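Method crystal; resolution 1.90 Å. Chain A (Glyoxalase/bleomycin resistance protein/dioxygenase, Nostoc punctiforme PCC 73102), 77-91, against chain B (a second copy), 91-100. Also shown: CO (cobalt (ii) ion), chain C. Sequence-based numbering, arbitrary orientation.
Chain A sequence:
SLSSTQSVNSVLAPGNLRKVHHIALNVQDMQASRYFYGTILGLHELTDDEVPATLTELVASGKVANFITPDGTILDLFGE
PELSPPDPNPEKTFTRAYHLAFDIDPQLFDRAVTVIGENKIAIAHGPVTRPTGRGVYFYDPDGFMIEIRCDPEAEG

Chain A, residues 77-91: LFGEPELSPPDPNPE
Chain B (91-100) EKTFTRAYHL

Two copies of one protein meet here along loops and the strand ends beside them, burying 635 Å² summed over both sides. Chain A leaves a strand at Gly A79, makes a type I turn from Glu A80 to Leu A83 (Leu A83 N to Glu A80 O, 3.2 Å), then runs extended through Ser A84 and Pro A85 (psi near 160°) before Pro A86 bends it (phi/psi -56/-29). The chains run in opposite directions: Pro A85 CA lies 4.7 Å from Thr B95 CA, Phe A78 CA 8.6 Å from Tyr B98 CA.

At this register Thr B95 N donates to Ser A84 O (2.9 Å, 155°). Water 1 extends the link, accepting from Ser A84 N (2.7 Å) and donating to Thr B93 O (3.1 Å). Pro A85 N has no hydrogen to share, so its 3.3 Å approach to Thr B95 OG1 is only a contact.

Arg B96 (phi/psi 83/-150; m, t, t) is buried and has the largest covered area, 104 Å². It suits the place by pairing a flat face with several N-H donors. Pro A85 CB and Pro A86 CD cover one guanidinium face. Arg B96 NH2 bonds weakly to Asp A87 O (2.9 Å, 120°) and gives to water 2 (3.0 Å), which donates to Pro A88 O (2.8 Å); Arg B96 NH1 gives to water 3 (2.8 Å), which can donate to Asn A89 O (2.7 Å). Arg B96 NE and NH2 also hydrogen-bond elsewhere in the structure. Asn A89 N to Asp A87 OD2 (3.2 Å) and Glu A91 N to Asn A89 OD1 (2.9 Å) brace the receiving loop.

Apolar groups fill the remainder. Phe B94 (chi1 m) presents a ring face to Pro A86 CA, 4.2 Å from its centroid, while Leu A83 CB (m, t) packs 4.0 Å from Thr B95 CG2. Farther along, Tyr B98 (chi1 t) turns its edge to the face of Phe A78 (chi1 m), planes at 88°. Neighbouring His B99 (chi1 p) binds cobalt through NE2 at 2.1 Å.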

# COMPACT_ATOMS: atom_id res chain seq x y z
N LEU A 77 -11.00 1.34 -2.89
CA LEU A 77 -11.06 1.07 -4.32
C LEU A 77 -11.82 2.24 -4.94
O LEU A 77 -12.94 2.54 -4.53
CB LEU A 77 -11.80 -0.24 -4.59
CG LEU A 77 -11.22 -1.50 -3.93
CD1 LEU A 77 -12.05 -2.69 -4.35
CD2 LEU A 77 -9.76 -1.69 -4.35
N PHE A 78 -11.19 2.90 -5.89
CA PHE A 78 -11.79 4.04 -6.58
C PHE A 78 -12.14 3.63 -8.00
O PHE A 78 -11.26 3.28 -8.78
CB PHE A 78 -10.81 5.21 -6.59
CG PHE A 78 -10.69 5.91 -5.27
CD1 PHE A 78 -11.58 6.92 -4.92
CD2 PHE A 78 -9.70 5.54 -4.36
CE1 PHE A 78 -11.50 7.54 -3.68
CE2 PHE A 78 -9.61 6.16 -3.11
CZ PHE A 78 -10.51 7.16 -2.77
N GLY A 79 -13.43 3.65 -8.32
CA GLY A 79 -13.85 3.27 -9.66
C GLY A 79 -13.39 4.28 -10.70
O GLY A 79 -13.74 5.45 -10.64
N GLU A 80 -12.58 3.81 -11.65
CA GLU A 80 -12.04 4.64 -12.71
C GLU A 80 -12.18 3.88 -14.03
O GLU A 80 -11.18 3.44 -14.60
CB GLU A 80 -10.56 4.94 -12.46
CG GLU A 80 -10.28 5.82 -11.25
CD GLU A 80 -10.85 7.22 -11.40
OE1 GLU A 80 -11.11 7.63 -12.55
OE2 GLU A 80 -11.03 7.91 -10.38
N PRO A 81 -13.41 3.71 -14.52
CA PRO A 81 -13.65 2.98 -15.77
C PRO A 81 -13.00 3.57 -17.02
O PRO A 81 -12.83 2.88 -18.02
CB PRO A 81 -15.18 2.97 -15.87
CG PRO A 81 -15.55 4.27 -15.24
CD PRO A 81 -14.66 4.31 -14.02
N GLU A 82 -12.62 4.84 -16.96
CA GLU A 82 -12.00 5.47 -18.13
C GLU A 82 -10.48 5.55 -18.08
O GLU A 82 -9.85 6.02 -19.02
CB GLU A 82 -12.60 6.86 -18.34
CG GLU A 82 -14.08 6.80 -18.70
CD GLU A 82 -14.65 8.15 -19.08
OE1 GLU A 82 -14.63 9.07 -18.24
OE2 GLU A 82 -15.12 8.29 -20.23
N LEU A 83 -9.89 5.07 -16.99
CA LEU A 83 -8.43 5.09 -16.87
C LEU A 83 -7.83 3.81 -17.44
O LEU A 83 -8.50 2.78 -17.53
CB LEU A 83 -8.01 5.25 -15.41
CG LEU A 83 -8.30 6.62 -14.78
CD1 LEU A 83 -7.75 6.66 -13.36
CD2 LEU A 83 -7.67 7.72 -15.62
N SER A 84 -6.56 3.89 -17.82
CA SER A 84 -5.84 2.75 -18.37
C SER A 84 -4.73 2.34 -17.41
O SER A 84 -4.30 3.13 -16.58
CB SER A 84 -5.21 3.13 -19.71
OG SER A 84 -6.17 3.59 -20.64
N PRO A 85 -4.27 1.08 -17.49
CA PRO A 85 -3.19 0.66 -16.60
C PRO A 85 -1.90 1.24 -17.17
O PRO A 85 -1.87 1.66 -18.33
CB PRO A 85 -3.25 -0.86 -16.70
CG PRO A 85 -3.69 -1.08 -18.12
CD PRO A 85 -4.79 -0.05 -18.28
N PRO A 86 -0.82 1.29 -16.37
CA PRO A 86 0.43 1.85 -16.91
C PRO A 86 0.86 1.10 -18.17
O PRO A 86 1.51 1.67 -19.05
CB PRO A 86 1.41 1.69 -15.74
CG PRO A 86 0.84 0.56 -14.94
CD PRO A 86 -0.64 0.84 -14.98
N ASP A 87 0.50 -0.17 -18.25
CA ASP A 87 0.80 -1.02 -19.41
C ASP A 87 -0.15 -2.21 -19.33
O ASP A 87 -0.32 -2.81 -18.27
CB ASP A 87 2.25 -1.53 -19.36
CG ASP A 87 2.71 -2.11 -20.69
OD1 ASP A 87 3.21 -1.34 -21.54
OD2 ASP A 87 2.56 -3.33 -20.90
N PRO A 88 -0.79 -2.57 -20.46
CA PRO A 88 -1.73 -3.70 -20.49
C PRO A 88 -1.18 -5.00 -19.90
O PRO A 88 -1.92 -5.76 -19.26
CB PRO A 88 -2.05 -3.83 -21.98
CG PRO A 88 -2.01 -2.40 -22.43
CD PRO A 88 -0.76 -1.88 -21.76
N ASN A 89 0.10 -5.26 -20.13
CA ASN A 89 0.75 -6.47 -19.62
C ASN A 89 1.26 -6.20 -18.21
O ASN A 89 2.17 -5.40 -18.01
CB ASN A 89 1.91 -6.87 -20.55
CG ASN A 89 2.71 -8.05 -20.02
OD1 ASN A 89 2.33 -8.68 -19.03
ND2 ASN A 89 3.82 -8.35 -20.68
N PRO A 90 0.67 -6.87 -17.21
CA PRO A 90 1.06 -6.70 -15.80
C PRO A 90 2.51 -7.06 -15.49
O PRO A 90 3.04 -6.68 -14.45
CB PRO A 90 0.06 -7.58 -15.06
CG PRO A 90 -0.24 -8.66 -16.04
CD PRO A 90 -0.37 -7.90 -17.34
N GLU A 91 3.15 -7.80 -16.39
CA GLU A 91 4.54 -8.19 -16.18
C GLU A 91 5.51 -7.05 -16.46
O GLU A 91 6.68 -7.12 -16.10
CB GLU A 91 4.89 -9.40 -17.05
CG GLU A 91 4.04 -10.63 -16.75
CD GLU A 91 4.55 -11.87 -17.45
OE1 GLU A 91 4.76 -11.82 -18.68
OE2 GLU A 91 4.73 -12.90 -16.77
N GLU B 91 1.13 13.74 -12.22
CA GLU B 91 -0.29 14.10 -12.27
C GLU B 91 -1.07 13.21 -13.23
O GLU B 91 -2.30 13.20 -13.22
CB GLU B 91 -0.45 15.57 -12.67
CG GLU B 91 0.20 16.53 -11.69
CD GLU B 91 -0.16 17.98 -11.96
OE1 GLU B 91 -0.02 18.42 -13.12
OE2 GLU B 91 -0.58 18.67 -11.01
N LYS B 92 -0.37 12.46 -14.08
CA LYS B 92 -1.05 11.57 -15.00
C LYS B 92 -1.48 10.33 -14.22
O LYS B 92 -0.66 9.67 -13.58
CB LYS B 92 -0.14 11.18 -16.17
CG LYS B 92 -0.82 10.25 -17.17
CD LYS B 92 -2.23 10.76 -17.49
CE LYS B 92 -3.19 9.61 -17.73
NZ LYS B 92 -4.62 10.04 -17.60
N THR B 93 -2.78 10.02 -14.26
CA THR B 93 -3.31 8.87 -13.52
C THR B 93 -3.56 7.60 -14.34
O THR B 93 -3.81 7.66 -15.54
CB THR B 93 -4.62 9.26 -12.81
OG1 THR B 93 -5.58 9.71 -13.77
CG2 THR B 93 -4.37 10.38 -11.79
N PHE B 94 -3.50 6.46 -13.65
CA PHE B 94 -3.71 5.15 -14.26
C PHE B 94 -4.46 4.27 -13.28
O PHE B 94 -4.70 4.67 -12.14
CB PHE B 94 -2.36 4.47 -14.54
CG PHE B 94 -1.47 5.22 -15.48
CD1 PHE B 94 -1.69 5.18 -16.86
CD2 PHE B 94 -0.39 5.95 -15.00
CE1 PHE B 94 -0.84 5.86 -17.74
CE2 PHE B 94 0.46 6.63 -15.87
CZ PHE B 94 0.24 6.58 -17.24
N THR B 95 -4.81 3.06 -13.71
CA THR B 95 -5.46 2.12 -12.81
C THR B 95 -4.32 1.59 -11.94
O THR B 95 -3.16 1.95 -12.16
CB THR B 95 -6.11 0.94 -13.57
OG1 THR B 95 -5.15 0.34 -14.44
CG2 THR B 95 -7.30 1.43 -14.39
N ARG B 96 -4.65 0.74 -10.97
CA ARG B 96 -3.69 0.16 -10.03
C ARG B 96 -3.43 1.13 -8.86
O ARG B 96 -4.32 1.91 -8.51
CB ARG B 96 -2.39 -0.25 -10.73
CG ARG B 96 -2.60 -1.37 -11.77
CD ARG B 96 -1.32 -1.71 -12.54
NE ARG B 96 -1.60 -2.60 -13.67
CZ ARG B 96 -0.71 -2.92 -14.61
NH1 ARG B 96 0.53 -2.43 -14.56
NH2 ARG B 96 -1.07 -3.72 -15.60
N ALA B 97 -2.24 1.10 -8.26
CA ALA B 97 -1.96 1.95 -7.10
C ALA B 97 -2.21 3.45 -7.30
O ALA B 97 -1.71 4.05 -8.24
CB ALA B 97 -0.52 1.73 -6.61
N TYR B 98 -2.98 4.03 -6.38
CA TYR B 98 -3.35 5.44 -6.41
C TYR B 98 -2.55 6.22 -5.36
O TYR B 98 -1.79 7.11 -5.70
CB TYR B 98 -4.86 5.54 -6.17
CG TYR B 98 -5.47 6.92 -6.04
CD1 TYR B 98 -4.79 8.07 -6.47
CD2 TYR B 98 -6.75 7.07 -5.50
CE1 TYR B 98 -5.39 9.33 -6.36
CE2 TYR B 98 -7.34 8.32 -5.40
CZ TYR B 98 -6.66 9.44 -5.82
OH TYR B 98 -7.26 10.68 -5.72
N HIS B 99 -2.74 5.89 -4.09
CA HIS B 99 -1.95 6.55 -3.04
C HIS B 99 -1.85 5.71 -1.78
O HIS B 99 -2.58 4.74 -1.60
CB HIS B 99 -2.49 7.95 -2.71
CG HIS B 99 -3.85 7.98 -2.08
ND1 HIS B 99 -5.01 7.98 -2.83
CD2 HIS B 99 -4.24 8.09 -0.79
CE1 HIS B 99 -6.05 8.10 -2.02
NE2 HIS B 99 -5.61 8.16 -0.78
N LEU B 100 -0.91 6.09 -0.93
CA LEU B 100 -0.67 5.41 0.33
C LEU B 100 -0.84 6.48 1.40
O LEU B 100 -0.20 7.54 1.33
CB LEU B 100 0.76 4.84 0.36
CG LEU B 100 1.24 4.31 1.72
CD1 LEU B 100 0.36 3.15 2.17
CD2 LEU B 100 2.69 3.87 1.60
CO CO C . -6.86 8.78 0.80
O HOH W 1 -5.06 6.16 -17.91
O HOH W 2 -3.34 -5.05 -16.95
O HOH W 3 2.45 -3.23 -16.46
O HOH W 4 -8.22 9.83 2.21
O HOH W 5 -7.61 10.30 -0.33
O HOH W 6 -8.73 7.93 0.00